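Local coordinates for protein NAD-dependent epimerase/dehydratase (Veillonella parvula, PDB 4HNH) that binds NADP in a Rossmann-type fold and probably acts as an NADP-dependent epimerase, dehydratase or related oxidoreductase, at residues 159-164 / 181-186; 177-182 / 213-218. All coordinates share one frame; numbering follows the deposited sequence.

Contact 1. Residues 159-164 / 181-186; sequences NDPEKT and SREAVV. With NAP (NADP nicotinamide-adenine-dinucleotide phosphate), chain C.
The guanidinium of Arg182 is met in its own plane, at the edge, by Asn159 OD1 and by O1N of the NADP nicotinamide-side phosphate. Arg182 NH1 donates to Asn159 OD1 over 2.9 Å, close to the guanidinium plane, yet it reaches the oxygen from above the carbonyl plane, the amide being turned 54° against the guanidinium. The chain, extended from CG to NE, carries Arg182 NE to within 2.9 Å of NADP O1N in a nearly straight bond (164°), and the 86° turn about CD-NE sets the guanidinium plane so that O1N and Asn159 OD1 both lie at its edge. Asn159 thus acts as a second-shell residue: two bonds fix the rotation of the guanidinium, and the amide's ND2 is itself held by Gln16.

The contact joins the loop after strand 148-158 to the start of helix 182-193 in the Rossmann-type NADP-binding fold. Ser181 is the N-cap of that helix. Its OG accepts from Ala184 N at 2.9 Å while donating to Lys163 O in a very short bond of 2.5 Å between Ser181 OG and that carbonyl. Water 1 bridges Lys163 O and Ser181 N.

The next residue after Arg182, Glu183, bends back and lays its carboxylate against Asp160 and Pro161. Glu183 OE1 takes the Asp160 N-H at 2.9 Å from above the carboxylate plane, and OE2 forms a salt bridge with Lys20 of helix 16-28. Asp160 to Lys163 is a type I turn, with an Asx turn at its start in which Asp160 OD2 accepts from Glu162 N at 2.8 Å. Beyond it, Thr164 CG2 packs across Glu183 CB at 4.1 Å.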
ATOM      1  N   ASN A 159     -11.104  -3.305 -10.430  1.00 14.37           N
ATOM      2  CA  ASN A 159     -12.104  -3.313  -9.369  1.00 17.49           C
ATOM      3  C   ASN A 159     -13.171  -4.364  -9.621  1.00 23.98           C
ATOM      4  O   ASN A 159     -13.763  -4.408 -10.702  1.00 21.84           O
ATOM      5  CB  ASN A 159     -12.762  -1.939  -9.254  1.00 18.45           C
ATOM      6  CG  ASN A 159     -11.775  -0.851  -8.902  1.00 22.59           C
ATOM      7  OD1 ASN A 159     -10.834  -1.073  -8.142  1.00 20.49           O
ATOM      8  ND2 ASN A 159     -11.978   0.337  -9.468  1.00 25.06           N
ATOM      9  N   ASP A 160     -13.400  -5.213  -8.624  1.00 18.21           N
ATOM     10  CA  ASP A 160     -14.508  -6.154  -8.644  1.00 19.83           C
ATOM     11  C   ASP A 160     -14.758  -6.696  -7.238  1.00 23.92           C
ATOM     12  O   ASP A 160     -14.015  -7.549  -6.764  1.00 22.89           O
ATOM     13  CB  ASP A 160     -14.216  -7.315  -9.591  1.00 22.82           C
ATOM     14  CG  ASP A 160     -15.411  -8.237  -9.756  1.00 25.70           C
ATOM     15  OD1 ASP A 160     -15.426  -9.028 -10.719  1.00 26.96           O
ATOM     16  OD2 ASP A 160     -16.346  -8.152  -8.925  1.00 28.86           O
ATOM     17  N   PRO A 161     -15.820  -6.211  -6.583  1.00 23.03           N
ATOM     18  CA  PRO A 161     -16.245  -6.611  -5.232  1.00 30.51           C
ATOM     19  C   PRO A 161     -16.491  -8.117  -5.102  1.00 32.10           C
ATOM     20  O   PRO A 161     -16.440  -8.654  -3.991  1.00 29.14           O
ATOM     21  CB  PRO A 161     -17.572  -5.868  -5.051  1.00 36.60           C
ATOM     22  CG  PRO A 161     -17.503  -4.717  -5.986  1.00 33.25           C
ATOM     23  CD  PRO A 161     -16.718  -5.201  -7.169  1.00 25.94           C
ATOM     24  N   GLU A 162     -16.754  -8.783  -6.221  1.00 25.57           N
ATOM     25  CA  GLU A 162     -17.046 -10.215  -6.221  1.00 31.69           C
ATOM     26  C   GLU A 162     -15.792 -11.085  -6.304  1.00 34.66           C
ATOM     27  O   GLU A 162     -15.870 -12.312  -6.211  1.00 33.61           O
ATOM     28  CB  GLU A 162     -17.988 -10.561  -7.376  1.00 34.65           C
ATOM     29  CG  GLU A 162     -19.322  -9.826  -7.329  1.00 36.99           C
ATOM     30  CD  GLU A 162     -20.095 -10.114  -6.054  1.00 55.75           C
ATOM     31  OE1 GLU A 162     -20.188  -9.211  -5.193  1.00 59.46           O
ATOM     32  OE2 GLU A 162     -20.607 -11.246  -5.912  1.00 62.69           O
ATOM     33  N   LYS A 163     -14.639 -10.448  -6.488  1.00 29.18           N
ATOM     34  CA  LYS A 163     -13.378 -11.173  -6.620  1.00 34.73           C
ATOM     35  C   LYS A 163     -12.370 -10.739  -5.566  1.00 34.51           C
ATOM     36  O   LYS A 163     -11.517  -9.892  -5.828  1.00 43.06           O
ATOM     37  CB  LYS A 163     -12.787 -10.964  -8.014  1.00 35.30           C
ATOM     38  CG  LYS A 163     -13.554 -11.664  -9.119  1.00 41.20           C
ATOM     39  CD  LYS A 163     -12.767 -11.656 -10.415  1.00 44.35           C
ATOM     40  CE  LYS A 163     -13.441 -12.496 -11.477  1.00 50.57           C
ATOM     41  NZ  LYS A 163     -12.540 -12.719 -12.641  1.00 54.98           N
ATOM     42  N   THR A 164     -12.457 -11.338  -4.384  1.00 22.65           N
ATOM     43  CA  THR A 164     -11.638 -10.906  -3.261  1.00 22.85           C
ATOM     44  C   THR A 164     -10.579 -11.934  -2.880  1.00 19.91           C
ATOM     45  O   THR A 164      -9.890 -11.777  -1.871  1.00 26.25           O
ATOM     46  CB  THR A 164     -12.497 -10.581  -2.028  1.00 34.64           C
ATOM     47  OG1 THR A 164     -13.103 -11.782  -1.534  1.00 28.48           O
ATOM     48  CG2 THR A 164     -13.590  -9.575  -2.384  1.00 36.70           C
ATOM     49  N   SER A 181      -7.669  -7.839  -7.911  1.00 10.95           N
ATOM     50  CA  SER A 181      -8.646  -6.763  -7.700  1.00 10.45           C
ATOM     51  C   SER A 181      -8.182  -5.898  -6.525  1.00 15.02           C
ATOM     52  O   SER A 181      -7.488  -6.367  -5.628  1.00 14.10           O
ATOM     53  CB  SER A 181     -10.051  -7.311  -7.431  1.00 15.13           C
ATOM     54  OG  SER A 181     -10.112  -7.896  -6.141  1.00 13.85           O
ATOM     55  N   ARG A 182      -8.576  -4.634  -6.519  1.00 13.92           N
ATOM     56  CA  ARG A 182      -8.228  -3.783  -5.387  1.00 13.57           C
ATOM     57  C   ARG A 182      -8.885  -4.299  -4.098  1.00 12.52           C
ATOM     58  O   ARG A 182      -8.319  -4.163  -3.013  1.00 13.28           O
ATOM     59  CB  ARG A 182      -8.614  -2.329  -5.666  1.00 15.66           C
ATOM     60  CG  ARG A 182      -7.717  -1.700  -6.726  1.00 13.68           C
ATOM     61  CD  ARG A 182      -8.024  -0.234  -6.887  1.00 15.95           C
ATOM     62  NE  ARG A 182      -7.146   0.363  -7.881  1.00 14.17           N
ATOM     63  CZ  ARG A 182      -7.409   0.352  -9.186  1.00 14.92           C
ATOM     64  NH1 ARG A 182      -8.511  -0.233  -9.645  1.00 16.47           N
ATOM     65  NH2 ARG A 182      -6.559   0.917 -10.039  1.00 17.94           N
ATOM     66  N   GLU A 183     -10.055  -4.916  -4.228  1.00 13.67           N
ATOM     67  CA  GLU A 183     -10.760  -5.456  -3.076  1.00 12.53           C
ATOM     68  C   GLU A 183      -9.988  -6.625  -2.474  1.00 13.44           C
ATOM     69  O   GLU A 183      -9.951  -6.779  -1.255  1.00 15.95           O
ATOM     70  CB  GLU A 183     -12.176  -5.882  -3.471  1.00 14.69           C
ATOM     71  CG  GLU A 183     -13.122  -4.710  -3.835  1.00 16.99           C
ATOM     72  CD  GLU A 183     -12.982  -4.195  -5.276  1.00 17.29           C
ATOM     73  OE1 GLU A 183     -12.160  -4.717  -6.064  1.00 17.31           O
ATOM     74  OE2 GLU A 183     -13.731  -3.254  -5.625  1.00 24.06           O
ATOM     75  N   ALA A 184      -9.367  -7.437  -3.330  1.00 12.91           N
ATOM     76  CA  ALA A 184      -8.552  -8.549  -2.833  1.00 12.13           C
ATOM     77  C   ALA A 184      -7.301  -8.025  -2.137  1.00 12.96           C
ATOM     78  O   ALA A 184      -6.865  -8.587  -1.124  1.00 13.73           O
ATOM     79  CB  ALA A 184      -8.181  -9.513  -3.967  1.00 12.18           C
ATOM     80  N   VAL A 185      -6.724  -6.950  -2.657  1.00 11.74           N
ATOM     81  CA  VAL A 185      -5.544  -6.361  -2.015  1.00 11.46           C
ATOM     82  C   VAL A 185      -5.929  -5.794  -0.646  1.00 13.35           C
ATOM     83  O   VAL A 185      -5.190  -5.940   0.330  1.00 12.07           O
ATOM     84  CB  VAL A 185      -4.920  -5.247  -2.877  1.00 11.17           C
ATOM     85  CG1 VAL A 185      -3.770  -4.576  -2.139  1.00 11.76           C
ATOM     86  CG2 VAL A 185      -4.401  -5.827  -4.193  1.00 11.04           C
ATOM     87  N   VAL A 186      -7.090  -5.155  -0.575  1.00 12.31           N
ATOM     88  CA  VAL A 186      -7.579  -4.697   0.715  1.00 11.87           C
ATOM     89  C   VAL A 186      -7.708  -5.853   1.710  1.00 14.91           C
ATOM     90  O   VAL A 186      -7.314  -5.723   2.855  1.00 14.93           O
ATOM     91  CB  VAL A 186      -8.882  -3.896   0.585  1.00 13.21           C
ATOM     92  CG1 VAL A 186      -9.532  -3.699   1.955  1.00 16.36           C
ATOM     93  CG2 VAL A 186      -8.591  -2.564  -0.088  1.00 13.97           C
TER
HETATM   94  PA  NAP C 301      -3.917   5.503  -6.569  1.00 19.26           P
HETATM   95  O1A NAP C 301      -5.389   5.564  -6.803  1.00 18.89           O
HETATM   96  O2A NAP C 301      -3.300   6.397  -7.602  1.00 20.30           O
HETATM   97  O5B NAP C 301      -3.564   6.034  -5.136  1.00 20.32           O
HETATM   98  C5B NAP C 301      -2.311   6.598  -4.872  1.00 18.61           C
HETATM   99  C4B NAP C 301      -2.488   7.777  -3.999  1.00 13.96           C
HETATM  100  O4B NAP C 301      -1.217   8.224  -3.516  1.00 18.46           O
HETATM  101  C3B NAP C 301      -3.141   8.914  -4.740  1.00 18.04           C
HETATM  102  O3B NAP C 301      -4.364   9.221  -4.182  1.00 19.65           O
HETATM  103  C2B NAP C 301      -2.151  10.023  -4.604  1.00 18.74           C
HETATM  104  O2B NAP C 301      -2.731  11.282  -4.318  1.00 18.18           O
HETATM  105  C1B NAP C 301      -1.328   9.594  -3.423  1.00 21.70           C
HETATM  106  N9A NAP C 301      -0.051  10.246  -3.501  1.00 20.40           N
HETATM  107  C8A NAP C 301       1.045   9.888  -4.302  1.00 18.84           C
HETATM  108  N7A NAP C 301       2.022  10.776  -4.110  1.00 19.62           N
HETATM  109  C5A NAP C 301       1.594  11.749  -3.178  1.00 18.31           C
HETATM  110  C6A NAP C 301       2.188  12.915  -2.592  1.00 18.35           C
HETATM  111  N6A NAP C 301       3.483  13.303  -2.932  1.00 24.52           N
HETATM  112  N1A NAP C 301       1.461  13.634  -1.724  1.00 18.94           N
HETATM  113  C2A NAP C 301       0.229  13.273  -1.382  1.00 18.76           C
HETATM  114  N3A NAP C 301      -0.375  12.188  -1.902  1.00 19.66           N
HETATM  115  C4A NAP C 301       0.268  11.423  -2.785  1.00 18.19           C
HETATM  116  O3  NAP C 301      -3.323   4.046  -6.752  1.00 18.29           O
HETATM  117  PN  NAP C 301      -3.961   2.671  -6.233  1.00 20.02           P
HETATM  118  O1N NAP C 301      -4.914   2.063  -7.209  1.00 19.97           O
HETATM  119  O2N NAP C 301      -4.757   2.774  -4.973  1.00 24.37           O
HETATM  120  O5D NAP C 301      -2.719   1.698  -6.081  1.00 16.83           O
HETATM  121  C5D NAP C 301      -1.780   1.936  -5.043  1.00 18.03           C
HETATM  122  C4D NAP C 301      -0.359   2.145  -5.604  1.00 20.53           C
HETATM  123  O4D NAP C 301       0.116   1.029  -6.294  1.00 21.80           O
HETATM  124  C3D NAP C 301      -0.194   3.329  -6.529  1.00 17.69           C
HETATM  125  O3D NAP C 301       1.038   3.874  -6.307  1.00 19.06           O
HETATM  126  C2D NAP C 301      -0.286   2.694  -7.874  1.00 18.74           C
HETATM  127  O2D NAP C 301       0.324   3.467  -8.841  1.00 21.55           O
HETATM  128  C1D NAP C 301       0.460   1.442  -7.600  1.00 19.40           C
HETATM  129  N1N NAP C 301       0.147   0.303  -8.501  1.00 20.40           N
HETATM  130  C2N NAP C 301      -0.760   0.446  -9.537  1.00 19.12           C
HETATM  131  C3N NAP C 301      -1.056  -0.632 -10.367  1.00 20.32           C
HETATM  132  C7N NAP C 301      -2.018  -0.480 -11.463  1.00 27.11           C
HETATM  133  O7N NAP C 301      -2.402  -1.451 -12.072  1.00 20.68           O
HETATM  134  N7N NAP C 301      -2.525   0.824 -11.807  1.00 38.72           N
HETATM  135  C4N NAP C 301      -0.417  -1.894 -10.111  1.00 20.78           C
HETATM  136  C5N NAP C 301       0.526  -1.986  -9.004  1.00 26.25           C
HETATM  137  C6N NAP C 301       0.771  -0.896  -8.236  1.00 22.98           C
HETATM  138  P2B NAP C 301      -3.412  12.237  -5.383  1.00 23.60           P
HETATM  139  O1X NAP C 301      -2.607  12.544  -6.636  1.00 27.48           O
HETATM  140  O2X NAP C 301      -4.701  11.603  -5.891  1.00 25.51           O
HETATM  141  O3X NAP C 301      -3.751  13.581  -4.749  1.00 26.40           O
HETATM  142  O   HOH W   1      -8.639 -10.659  -7.177  1.00 18.14           O

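Contact 2. Residues 177-182 / 213-218; sequences DAQVSR and THYDKP. With NAP (NADP nicotinamide-adenine-dinucleotide phosphate), chain C.
Ala178 N donates to Thr213 O at 2.8 Å, tilted 29° from the carbonyl plane, and the CA of Asp177 adds a C-H...O contact to the same oxygen. A weak second bond runs from Ala178 N to Thr213 OG1. That hydroxyl has its firmer link to Glu210 O; it also sits 3.2 Å from Asp177 CB, where the two side chains cross at about a right angle. Thr213 O further receives a weak bond from Tyr215 N, closing an inverse gamma turn centred on His214. At the outer end Asp177 OD1 approaches the His214 ring edge in its plane, 3.2 Å from His214 CD2.

Ala178 points its methyl into the curve of 213-218, with Tyr215 CB at 3.9 Å from Ala178 CB and Lys217 O close by. The carbonyl oxygen Ala178 O touches Pro218 CB at 3.3 Å. Beside it, Gln179 runs extended beyond CG, with CG placed between the backbone N and the carbonyl carbon (chi1 68°); this sends the chain across Thr213, whose CG2 lies 3.6 Å from Gln179 CG. The amide then stands at the edge of the Tyr215 ring, the two planes 87° apart, with Gln179 CD 4.1 Å from Tyr215 CE2. Its oxygen accepts from Ser219 N and Phe220 N, and NE2 donates to Glu210 and to His221 O, so the amide pins the C-terminal tail. With an alanine here, the N-H groups of Ser219 and Phe220 would probably lose their acceptor, and a gap would open beside the Thr213 methyl.

With both its acceptor and its donor engaged, the Gln179 amide is held fixed between Thr213 and the tail, while the bond from Ala178 N to Thr213 O fastens the chain crossing itself.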
ATOM      1  N   ASP A 177       0.758 -14.311 -11.654  1.00 14.02           N
ATOM      2  CA  ASP A 177      -0.568 -13.681 -11.689  1.00 12.47           C
ATOM      3  C   ASP A 177      -0.532 -12.320 -12.376  1.00 10.75           C
ATOM      4  O   ASP A 177       0.207 -11.429 -11.960  1.00 13.33           O
ATOM      5  CB  ASP A 177      -1.157 -13.540 -10.273  1.00 12.51           C
ATOM      6  CG  ASP A 177      -1.328 -14.872  -9.565  1.00 12.80           C
ATOM      7  OD1 ASP A 177      -1.438 -15.923 -10.233  1.00 13.10           O
ATOM      8  OD2 ASP A 177      -1.409 -14.856  -8.322  1.00 12.77           O
ATOM      9  N   ALA A 178      -1.332 -12.173 -13.431  1.00 11.20           N
ATOM     10  CA  ALA A 178      -1.304 -10.978 -14.265  1.00  9.86           C
ATOM     11  C   ALA A 178      -2.167  -9.852 -13.726  1.00  9.99           C
ATOM     12  O   ALA A 178      -2.145  -8.745 -14.252  1.00 12.33           O
ATOM     13  CB  ALA A 178      -1.752 -11.325 -15.684  1.00 10.35           C
ATOM     14  N   GLN A 179      -2.945 -10.136 -12.694  1.00  9.81           N
ATOM     15  CA  GLN A 179      -3.877  -9.142 -12.185  1.00 13.02           C
ATOM     16  C   GLN A 179      -4.354  -9.495 -10.783  1.00 15.25           C
ATOM     17  O   GLN A 179      -4.190 -10.636 -10.326  1.00 11.07           O
ATOM     18  CB  GLN A 179      -5.069  -9.018 -13.126  1.00 13.12           C
ATOM     19  CG  GLN A 179      -5.950 -10.274 -13.121  1.00 10.71           C
ATOM     20  CD  GLN A 179      -7.121 -10.151 -14.061  1.00 19.44           C
ATOM     21  OE1 GLN A 179      -6.990  -9.601 -15.143  1.00 18.78           O
ATOM     22  NE2 GLN A 179      -8.278 -10.666 -13.651  1.00 22.16           N
ATOM     23  N   VAL A 180      -4.932  -8.506 -10.102  1.00 12.99           N
ATOM     24  CA  VAL A 180      -5.557  -8.710  -8.798  1.00 11.70           C
ATOM     25  C   VAL A 180      -6.541  -7.566  -8.560  1.00 11.79           C
ATOM     26  O   VAL A 180      -6.289  -6.449  -8.989  1.00 12.86           O
ATOM     27  CB  VAL A 180      -4.494  -8.778  -7.672  1.00 12.15           C
ATOM     28  CG1 VAL A 180      -3.783  -7.431  -7.511  1.00 13.20           C
ATOM     29  CG2 VAL A 180      -5.131  -9.250  -6.359  1.00 12.23           C
ATOM     30  N   SER A 181      -7.669  -7.839  -7.911  1.00 10.95           N
ATOM     31  CA  SER A 181      -8.646  -6.763  -7.700  1.00 10.45           C
ATOM     32  C   SER A 181      -8.182  -5.898  -6.525  1.00 15.02           C
ATOM     33  O   SER A 181      -7.488  -6.367  -5.628  1.00 14.10           O
ATOM     34  CB  SER A 181     -10.051  -7.311  -7.431  1.00 15.13           C
ATOM     35  OG  SER A 181     -10.112  -7.896  -6.141  1.00 13.85           O
ATOM     36  N   ARG A 182      -8.576  -4.634  -6.519  1.00 13.92           N
ATOM     37  CA  ARG A 182      -8.228  -3.783  -5.387  1.00 13.57           C
ATOM     38  C   ARG A 182      -8.885  -4.299  -4.098  1.00 12.52           C
ATOM     39  O   ARG A 182      -8.319  -4.163  -3.013  1.00 13.28           O
ATOM     40  CB  ARG A 182      -8.614  -2.329  -5.666  1.00 15.66           C
ATOM     41  CG  ARG A 182      -7.717  -1.700  -6.726  1.00 13.68           C
ATOM     42  CD  ARG A 182      -8.024  -0.234  -6.887  1.00 15.95           C
ATOM     43  NE  ARG A 182      -7.146   0.363  -7.881  1.00 14.17           N
ATOM     44  CZ  ARG A 182      -7.409   0.352  -9.186  1.00 14.92           C
ATOM     45  NH1 ARG A 182      -8.511  -0.233  -9.645  1.00 16.47           N
ATOM     46  NH2 ARG A 182      -6.559   0.917 -10.039  1.00 17.94           N
ATOM     47  N   THR A 213      -4.697 -16.408 -12.524  1.00 15.79           N
ATOM     48  CA  THR A 213      -4.596 -15.386 -13.560  1.00 12.56           C
ATOM     49  C   THR A 213      -3.250 -15.474 -14.289  1.00 15.61           C
ATOM     50  O   THR A 213      -2.582 -14.469 -14.544  1.00 13.87           O
ATOM     51  CB  THR A 213      -4.825 -13.962 -13.017  1.00 14.64           C
ATOM     52  OG1 THR A 213      -3.880 -13.678 -11.979  1.00 12.93           O
ATOM     53  CG2 THR A 213      -6.242 -13.816 -12.452  1.00 13.31           C
ATOM     54  N   HIS A 214      -2.871 -16.695 -14.646  1.00 14.29           N
ATOM     55  CA  HIS A 214      -1.622 -16.914 -15.367  1.00 15.99           C
ATOM     56  C   HIS A 214      -1.785 -16.554 -16.833  1.00 18.61           C
ATOM     57  O   HIS A 214      -1.915 -17.432 -17.697  1.00 19.73           O
ATOM     58  CB  HIS A 214      -1.166 -18.358 -15.196  1.00 14.77           C
ATOM     59  CG  HIS A 214      -0.880 -18.718 -13.776  1.00 18.73           C
ATOM     60  ND1 HIS A 214      -0.308 -19.918 -13.408  1.00 31.16           N
ATOM     61  CD2 HIS A 214      -1.079 -18.025 -12.628  1.00 13.52           C
ATOM     62  CE1 HIS A 214      -0.174 -19.952 -12.093  1.00 24.69           C
ATOM     63  NE2 HIS A 214      -0.648 -18.822 -11.596  1.00 19.73           N
ATOM     64  N   TYR A 215      -1.797 -15.251 -17.095  1.00 17.68           N
ATOM     65  CA  TYR A 215      -2.087 -14.728 -18.424  1.00 13.79           C
ATOM     66  C   TYR A 215      -0.876 -14.007 -18.984  1.00 12.77           C
ATOM     67  O   TYR A 215       0.030 -13.617 -18.231  1.00 15.84           O
ATOM     68  CB  TYR A 215      -3.226 -13.700 -18.369  1.00 13.98           C
ATOM     69  CG  TYR A 215      -4.483 -14.103 -17.637  1.00 14.19           C
ATOM     70  CD1 TYR A 215      -4.938 -15.412 -17.649  1.00 16.49           C
ATOM     71  CD2 TYR A 215      -5.236 -13.147 -16.947  1.00 14.71           C
ATOM     72  CE1 TYR A 215      -6.093 -15.761 -16.980  1.00 18.43           C
ATOM     73  CE2 TYR A 215      -6.394 -13.489 -16.287  1.00 20.79           C
ATOM     74  CZ  TYR A 215      -6.816 -14.796 -16.305  1.00 19.25           C
ATOM     75  OH  TYR A 215      -7.976 -15.147 -15.645  1.00 25.19           O
ATOM     76  N   ASP A 216      -0.888 -13.778 -20.296  1.00 14.84           N
ATOM     77  CA  ASP A 216       0.180 -13.041 -20.982  1.00 16.31           C
ATOM     78  C   ASP A 216       0.031 -11.538 -20.807  1.00 14.56           C
ATOM     79  O   ASP A 216       0.953 -10.783 -21.119  1.00 14.43           O
ATOM     80  CB  ASP A 216       0.153 -13.354 -22.478  1.00 15.26           C
ATOM     81  CG  ASP A 216       0.825 -14.662 -22.816  1.00 18.23           C
ATOM     82  OD1 ASP A 216       1.227 -15.391 -21.882  1.00 23.52           O
ATOM     83  OD2 ASP A 216       0.949 -14.957 -24.025  1.00 21.04           O
ATOM     84  N   LYS A 217      -1.141 -11.117 -20.343  1.00 16.38           N
ATOM     85  CA  LYS A 217      -1.423  -9.722 -20.034  1.00 13.16           C
ATOM     86  C   LYS A 217      -2.587  -9.666 -19.060  1.00 12.99           C
ATOM     87  O   LYS A 217      -3.425 -10.575 -19.024  1.00 14.18           O
ATOM     88  CB  LYS A 217      -1.760  -8.920 -21.304  1.00 12.08           C
ATOM     89  CG  LYS A 217      -3.023  -9.364 -22.024  1.00 12.48           C
ATOM     90  CD  LYS A 217      -3.386  -8.381 -23.123  1.00 18.64           C
ATOM     91  CE  LYS A 217      -4.718  -8.730 -23.748  1.00 23.41           C
ATOM     92  NZ  LYS A 217      -5.162  -7.697 -24.720  1.00 32.40           N
ATOM     93  N   PRO A 218      -2.658  -8.604 -18.239  1.00 14.35           N
ATOM     94  CA  PRO A 218      -3.887  -8.466 -17.460  1.00 11.08           C
ATOM     95  C   PRO A 218      -5.133  -8.352 -18.342  1.00 13.76           C
ATOM     96  O   PRO A 218      -5.075  -7.773 -19.434  1.00 14.54           O
ATOM     97  CB  PRO A 218      -3.681  -7.136 -16.717  1.00 12.58           C
ATOM     98  CG  PRO A 218      -2.743  -6.363 -17.586  1.00 13.77           C
ATOM     99  CD  PRO A 218      -1.793  -7.411 -18.143  1.00 12.28           C
TER
HETATM  100  PA  NAP C 301      -3.917   5.503  -6.569  1.00 19.26           P
HETATM  101  O1A NAP C 301      -5.389   5.564  -6.803  1.00 18.89           O
HETATM  102  O2A NAP C 301      -3.300   6.397  -7.602  1.00 20.30           O
HETATM  103  O5B NAP C 301      -3.564   6.034  -5.136  1.00 20.32           O
HETATM  104  C5B NAP C 301      -2.311   6.598  -4.872  1.00 18.61           C
HETATM  105  C4B NAP C 301      -2.488   7.777  -3.999  1.00 13.96           C
HETATM  106  O4B NAP C 301      -1.217   8.224  -3.516  1.00 18.46           O
HETATM  107  C3B NAP C 301      -3.141   8.914  -4.740  1.00 18.04           C
HETATM  108  O3B NAP C 301      -4.364   9.221  -4.182  1.00 19.65           O
HETATM  109  C2B NAP C 301      -2.151  10.023  -4.604  1.00 18.74           C
HETATM  110  O2B NAP C 301      -2.731  11.282  -4.318  1.00 18.18           O
HETATM  111  C1B NAP C 301      -1.328   9.594  -3.423  1.00 21.70           C
HETATM  112  N9A NAP C 301      -0.051  10.246  -3.501  1.00 20.40           N
HETATM  113  C8A NAP C 301       1.045   9.888  -4.302  1.00 18.84           C
HETATM  114  N7A NAP C 301       2.022  10.776  -4.110  1.00 19.62           N
HETATM  115  C5A NAP C 301       1.594  11.749  -3.178  1.00 18.31           C
HETATM  116  C6A NAP C 301       2.188  12.915  -2.592  1.00 18.35           C
HETATM  117  N6A NAP C 301       3.483  13.303  -2.932  1.00 24.52           N
HETATM  118  N1A NAP C 301       1.461  13.634  -1.724  1.00 18.94           N
HETATM  119  C2A NAP C 301       0.229  13.273  -1.382  1.00 18.76           C
HETATM  120  N3A NAP C 301      -0.375  12.188  -1.902  1.00 19.66           N
HETATM  121  C4A NAP C 301       0.268  11.423  -2.785  1.00 18.19           C
HETATM  122  O3  NAP C 301      -3.323   4.046  -6.752  1.00 18.29           O
HETATM  123  PN  NAP C 301      -3.961   2.671  -6.233  1.00 20.02           P
HETATM  124  O1N NAP C 301      -4.914   2.063  -7.209  1.00 19.97           O
HETATM  125  O2N NAP C 301      -4.757   2.774  -4.973  1.00 24.37           O
HETATM  126  O5D NAP C 301      -2.719   1.698  -6.081  1.00 16.83           O
HETATM  127  C5D NAP C 301      -1.780   1.936  -5.043  1.00 18.03           C
HETATM  128  C4D NAP C 301      -0.359   2.145  -5.604  1.00 20.53           C
HETATM  129  O4D NAP C 301       0.116   1.029  -6.294  1.00 21.80           O
HETATM  130  C3D NAP C 301      -0.194   3.329  -6.529  1.00 17.69           C
HETATM  131  O3D NAP C 301       1.038   3.874  -6.307  1.00 19.06           O
HETATM  132  C2D NAP C 301      -0.286   2.694  -7.874  1.00 18.74           C
HETATM  133  O2D NAP C 301       0.324   3.467  -8.841  1.00 21.55           O
HETATM  134  C1D NAP C 301       0.460   1.442  -7.600  1.00 19.40           C
HETATM  135  N1N NAP C 301       0.147   0.303  -8.501  1.00 20.40           N
HETATM  136  C2N NAP C 301      -0.760   0.446  -9.537  1.00 19.12           C
HETATM  137  C3N NAP C 301      -1.056  -0.632 -10.367  1.00 20.32           C
HETATM  138  C7N NAP C 301      -2.018  -0.480 -11.463  1.00 27.11           C
HETATM  139  O7N NAP C 301      -2.402  -1.451 -12.072  1.00 20.68           O
HETATM  140  N7N NAP C 301      -2.525   0.824 -11.807  1.00 38.72           N
HETATM  141  C4N NAP C 301      -0.417  -1.894 -10.111  1.00 20.78           C
HETATM  142  C5N NAP C 301       0.526  -1.986  -9.004  1.00 26.25           C
HETATM  143  C6N NAP C 301       0.771  -0.896  -8.236  1.00 22.98           C
HETATM  144  P2B NAP C 301      -3.412  12.237  -5.383  1.00 23.60           P
HETATM  145  O1X NAP C 301      -2.607  12.544  -6.636  1.00 27.48           O
HETATM  146  O2X NAP C 301      -4.701  11.603  -5.891  1.00 25.51           O
HETATM  147  O3X NAP C 301      -3.751  13.581  -4.749  1.00 26.40           O

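Overall arrangement
Along the chain, strand 148-158 leads into 159-164, the first half of contact 1. The chain then passes through strand 167-169 and residues 177-180 before reaching 181-186, so contact 1 closes a loop of 16 intervening residues. Contact 2 begins at Asp177, four residues before that loop closes; its first segment runs on through the shared Ser181 and Arg182, and it closes across 30 residues, by way of helix 182-193 and strand 204-209, onto 213-218. The two loops therefore overlap rather than nest. Their centres lie 12 Å apart, and Val185 CG2 meets Val180 CG1 at 3.7 Å. Contact 1 ties the loop after strand 148-158 to the helix start beside NADP; contact 2 ties the strand leading there to the C-terminal region.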